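Local coordinates for uncharacterized conserved protein (Sinorhizobium meliloti, PDB 4EZB) that is of unknown function but is probably an oxidoreductase of the phosphogluconate dehydrogenase-like kind, with a Rossmann-type domain joined to a helical one, at residues Gly97-Thr100 / Lys101-Ala105; Val147-Val151 / Pro152-Glu156. All coordinates share one frame; numbering follows the deposited sequence.

Interaction 1: residues Gly97-Thr100 / Lys101-Ala105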
# COMPACT_ATOMS: atom_id res chain seq x y z
N GLY A 97 -12.82 -26.28 1.16
CA GLY A 97 -13.61 -25.06 1.12
C GLY A 97 -14.98 -25.27 0.51
O GLY A 97 -15.99 -24.90 1.12
N ALA A 98 -15.02 -25.89 -0.68
CA ALA A 98 -16.25 -26.08 -1.42
C ALA A 98 -17.31 -26.81 -0.60
O ALA A 98 -18.49 -26.51 -0.73
CB ALA A 98 -16.00 -26.83 -2.73
N ALA A 99 -16.88 -27.74 0.26
CA ALA A 99 -17.83 -28.58 1.00
C ALA A 99 -18.39 -27.95 2.29
O ALA A 99 -19.26 -28.55 2.93
CB ALA A 99 -17.21 -29.94 1.29
N THR A 100 -17.93 -26.76 2.65
CA THR A 100 -18.29 -26.11 3.93
C THR A 100 -19.78 -26.22 4.35
O THR A 100 -20.11 -26.74 5.42
CB THR A 100 -17.79 -24.65 3.98
OG1 THR A 100 -16.36 -24.63 3.90
CG2 THR A 100 -18.17 -23.97 5.29
N LYS A 101 -20.66 -25.71 3.50
CA LYS A 101 -22.11 -25.64 3.76
C LYS A 101 -22.73 -27.02 3.86
O LYS A 101 -23.43 -27.34 4.84
CB LYS A 101 -22.82 -24.82 2.67
CG LYS A 101 -22.51 -23.33 2.68
CD LYS A 101 -23.24 -22.58 1.56
CE LYS A 101 -22.54 -22.74 0.22
NZ LYS A 101 -23.30 -22.15 -0.92
N ALA A 102 -22.44 -27.85 2.86
CA ALA A 102 -22.85 -29.26 2.86
C ALA A 102 -22.51 -29.95 4.18
O ALA A 102 -23.39 -30.51 4.82
CB ALA A 102 -22.20 -30.00 1.69
N VAL A 103 -21.25 -29.87 4.59
CA VAL A 103 -20.81 -30.40 5.88
C VAL A 103 -21.68 -29.87 7.02
O VAL A 103 -22.28 -30.66 7.77
CB VAL A 103 -19.31 -30.11 6.12
CG1 VAL A 103 -18.93 -30.33 7.57
CG2 VAL A 103 -18.49 -31.01 5.21
N ALA A 104 -21.80 -28.55 7.10
CA ALA A 104 -22.60 -27.93 8.12
C ALA A 104 -24.02 -28.49 8.15
O ALA A 104 -24.55 -28.80 9.22
CB ALA A 104 -22.61 -26.42 7.93
N ALA A 105 -24.62 -28.63 6.98
CA ALA A 105 -26.00 -29.10 6.88
C ALA A 105 -26.15 -30.56 7.34
O ALA A 105 -27.19 -30.90 7.93
CB ALA A 105 -26.52 -28.91 5.47
O HOH W 1 -19.82 -24.52 0.84
O HOH W 2 -20.86 -27.21 0.53
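Ala98 O is bridged by two waters to Lys101 N and Ala102 N in the first turn of helix 100-107. Water 1 sits 2.9 Å from Ala98 O and accepts from Lys101 N, an i+3 bridge, while water 2, 2.8 Å from Ala98 O, accepts from Ala102 N. The 3-10 turn at 97-99 thus enters the helix of a beta-alpha-beta crossover, between parallel strands 90-93 and 116-119 of a Rossmann-type sheet, with water 2 bridging where a regular alpha helix would have a direct bond from Ala102 N to Ala98 O.

From Ala99 O on, the bonds are regular i+4 bonds. Val103 N meets Ala99 O at 2.9 Å along an almost straight N-H...O line (178°), and Ala104 N reaches Thr100 O at 3.0 Å, tilted from the carbonyl plane.

Thr100 closes the preceding turn. Its hydroxyl lies beside its own backbone N (chi1 -62°), which brings OG1 to 2.8 Å from Gly97 O, on the same face of that carbonyl as Thr100 N, the second donor. Its methyl CG2 points away from the backbone N, and the side chain packs among Asp119, Asn121, Val123 and Thr127. A valine in its place would probably leave Gly97 O without its side-chain donor, so that the turn into the helix relied on the backbone bond from Thr100 N.

Ala104 adds to the inner face of the helix by touching Ala131 and Ala134 of helix 125-136, and Lys101 touches Leu130 there. Val103 faces the sheet side, against Val95 and Phe117. Its CG1 is anti to the backbone N (chi1 165°), which leaves the other branch on the N side: Val103 CG2 lies 4.3 Å from Ala99 CB and 3.4 Å from Ala99 O.

Interaction 2: residues Val147-Val151 / Pro152-Glu156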
# COMPACT_ATOMS: atom_id res chain seq x y z
N VAL A 147 -8.07 -20.10 10.74
CA VAL A 147 -6.75 -20.63 11.05
C VAL A 147 -5.74 -19.66 10.47
O VAL A 147 -5.86 -19.28 9.32
CB VAL A 147 -6.59 -22.03 10.48
CG1 VAL A 147 -5.25 -22.64 10.89
CG2 VAL A 147 -7.77 -22.89 10.93
N MSE A 148 -4.79 -19.23 11.30
CA MSE A 148 -3.95 -18.06 10.97
C MSE A 148 -2.60 -18.40 10.40
O MSE A 148 -1.85 -17.51 9.97
CB MSE A 148 -3.70 -17.19 12.20
CG MSE A 148 -4.98 -16.55 12.74
SE MSE A 148 -5.94 -15.60 11.29
CE MSE A 148 -4.51 -14.32 10.82
N ALA A 149 -2.26 -19.68 10.40
CA ALA A 149 -0.99 -20.14 9.85
C ALA A 149 -1.19 -21.52 9.27
O ALA A 149 -2.21 -22.17 9.53
CB ALA A 149 0.07 -20.18 10.95
N ARG A 150 -0.22 -22.00 8.50
CA ARG A 150 -0.22 -23.40 8.09
C ARG A 150 -0.09 -24.29 9.32
O ARG A 150 0.55 -23.93 10.30
CB ARG A 150 0.87 -23.67 7.05
CG ARG A 150 0.62 -22.99 5.71
CD ARG A 150 1.23 -23.76 4.54
NE ARG A 150 2.70 -23.79 4.58
CZ ARG A 150 3.43 -24.82 5.02
NH1 ARG A 150 2.84 -25.93 5.46
NH2 ARG A 150 4.75 -24.73 5.01
N VAL A 151 -0.75 -25.45 9.27
CA VAL A 151 -0.95 -26.29 10.46
C VAL A 151 0.24 -27.21 10.79
O VAL A 151 0.65 -27.27 11.96
CB VAL A 151 -2.30 -27.06 10.39
CG1 VAL A 151 -2.57 -27.76 11.71
CG2 VAL A 151 -3.44 -26.10 10.07
N PRO A 152 0.79 -27.93 9.77
CA PRO A 152 1.97 -28.78 9.98
C PRO A 152 3.06 -28.20 10.91
O PRO A 152 3.41 -28.87 11.88
CB PRO A 152 2.49 -29.00 8.55
CG PRO A 152 1.26 -29.02 7.72
CD PRO A 152 0.27 -28.09 8.38
N PRO A 153 3.55 -26.97 10.66
CA PRO A 153 4.64 -26.51 11.55
C PRO A 153 4.23 -26.20 13.01
O PRO A 153 5.11 -25.97 13.84
CB PRO A 153 5.16 -25.22 10.87
CG PRO A 153 4.59 -25.24 9.48
CD PRO A 153 3.28 -25.98 9.59
N TYR A 154 2.93 -26.22 13.31
CA TYR A 154 2.43 -25.84 14.65
C TYR A 154 1.59 -26.90 15.34
O TYR A 154 1.48 -26.89 16.57
CB TYR A 154 1.61 -24.56 14.57
CG TYR A 154 2.39 -23.36 14.13
CD1 TYR A 154 2.95 -22.49 15.07
CD2 TYR A 154 2.59 -23.09 12.77
CE1 TYR A 154 3.68 -21.38 14.68
CE2 TYR A 154 3.32 -21.98 12.36
CZ TYR A 154 3.86 -21.14 13.32
OH TYR A 154 4.58 -20.04 12.92
N ALA A 155 0.98 -27.78 14.55
CA ALA A 155 0.01 -28.75 15.06
C ALA A 155 -1.13 -28.10 15.85
O ALA A 155 -1.76 -27.18 15.36
CB ALA A 155 0.69 -29.84 15.87
N GLU A 156 -1.36 -28.54 17.08
CA GLU A 156 -2.51 -28.07 17.87
C GLU A 156 -2.39 -26.65 18.46
O GLU A 156 -3.33 -26.15 19.10
CB GLU A 156 -2.81 -29.08 18.99
CG GLU A 156 -1.97 -28.90 20.24
CD GLU A 156 -0.60 -29.53 20.16
OE1 GLU A 156 0.05 -29.50 19.09
OE2 GLU A 156 -0.14 -30.05 21.19
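Val151 O takes two backbone hydrogen bonds, from Ala155 N at 2.7 Å and from Tyr154 N at 2.9 Å. The first donor approaches nearly end-on to the carbonyl, and the second comes from above its plane, 44° out. The i+3 bond closes a type I beta turn with Pro152 and Pro153 at its corners, and the i+4 bond carries the chain one residue further, in the connection from strand 141-147 to the antiparallel strand 159-163.

The side chains meet by van der Waals contact. The Arg150 chain crosses the two proline rings at about a right angle, and its NH1 lies 4.1 Å from Pro152 CG, which sits at the edge of the guanidinium. With CG beside its backbone N (chi1 -64°), Tyr154 turns its ring back toward the preceding residues: the ring edge presents CD2 to Arg150 O at 3.3 Å, and CE2 comes within 4.0 Å of Ala149 CB. The Val151 side chain also packs on Ala35, Ser38 and Ile39 of helix 34-44.

With prolines at both corners, the N-H groups that reach Val151 O are those of Tyr154 and Ala155, and the bonding within the turn is all main chain; Arg150 and Tyr154 add van der Waals contact at its surface.

How the interactions relate
Both contacts lie in connections of the same mixed sheet, with centres about 21 Å apart and nearest atoms about 11 Å apart. Interaction 1 starts the helix that links two parallel strands and is partly buried, with its inward face against helix 125-136 and strand 116-119. Interaction 2 is mostly at the surface, in an irregular link between antiparallel strands, where Val151 is the buried residue. In 97-105 successive carbonyls are served by waters, a hydroxyl and helical N-H groups; in 147-156 the two bonds between the halves both end on one carbonyl. Val103 and Val151 each lie near a probable Rossmann-type glycine motif without touching Gly31, Gly33 or Ala36.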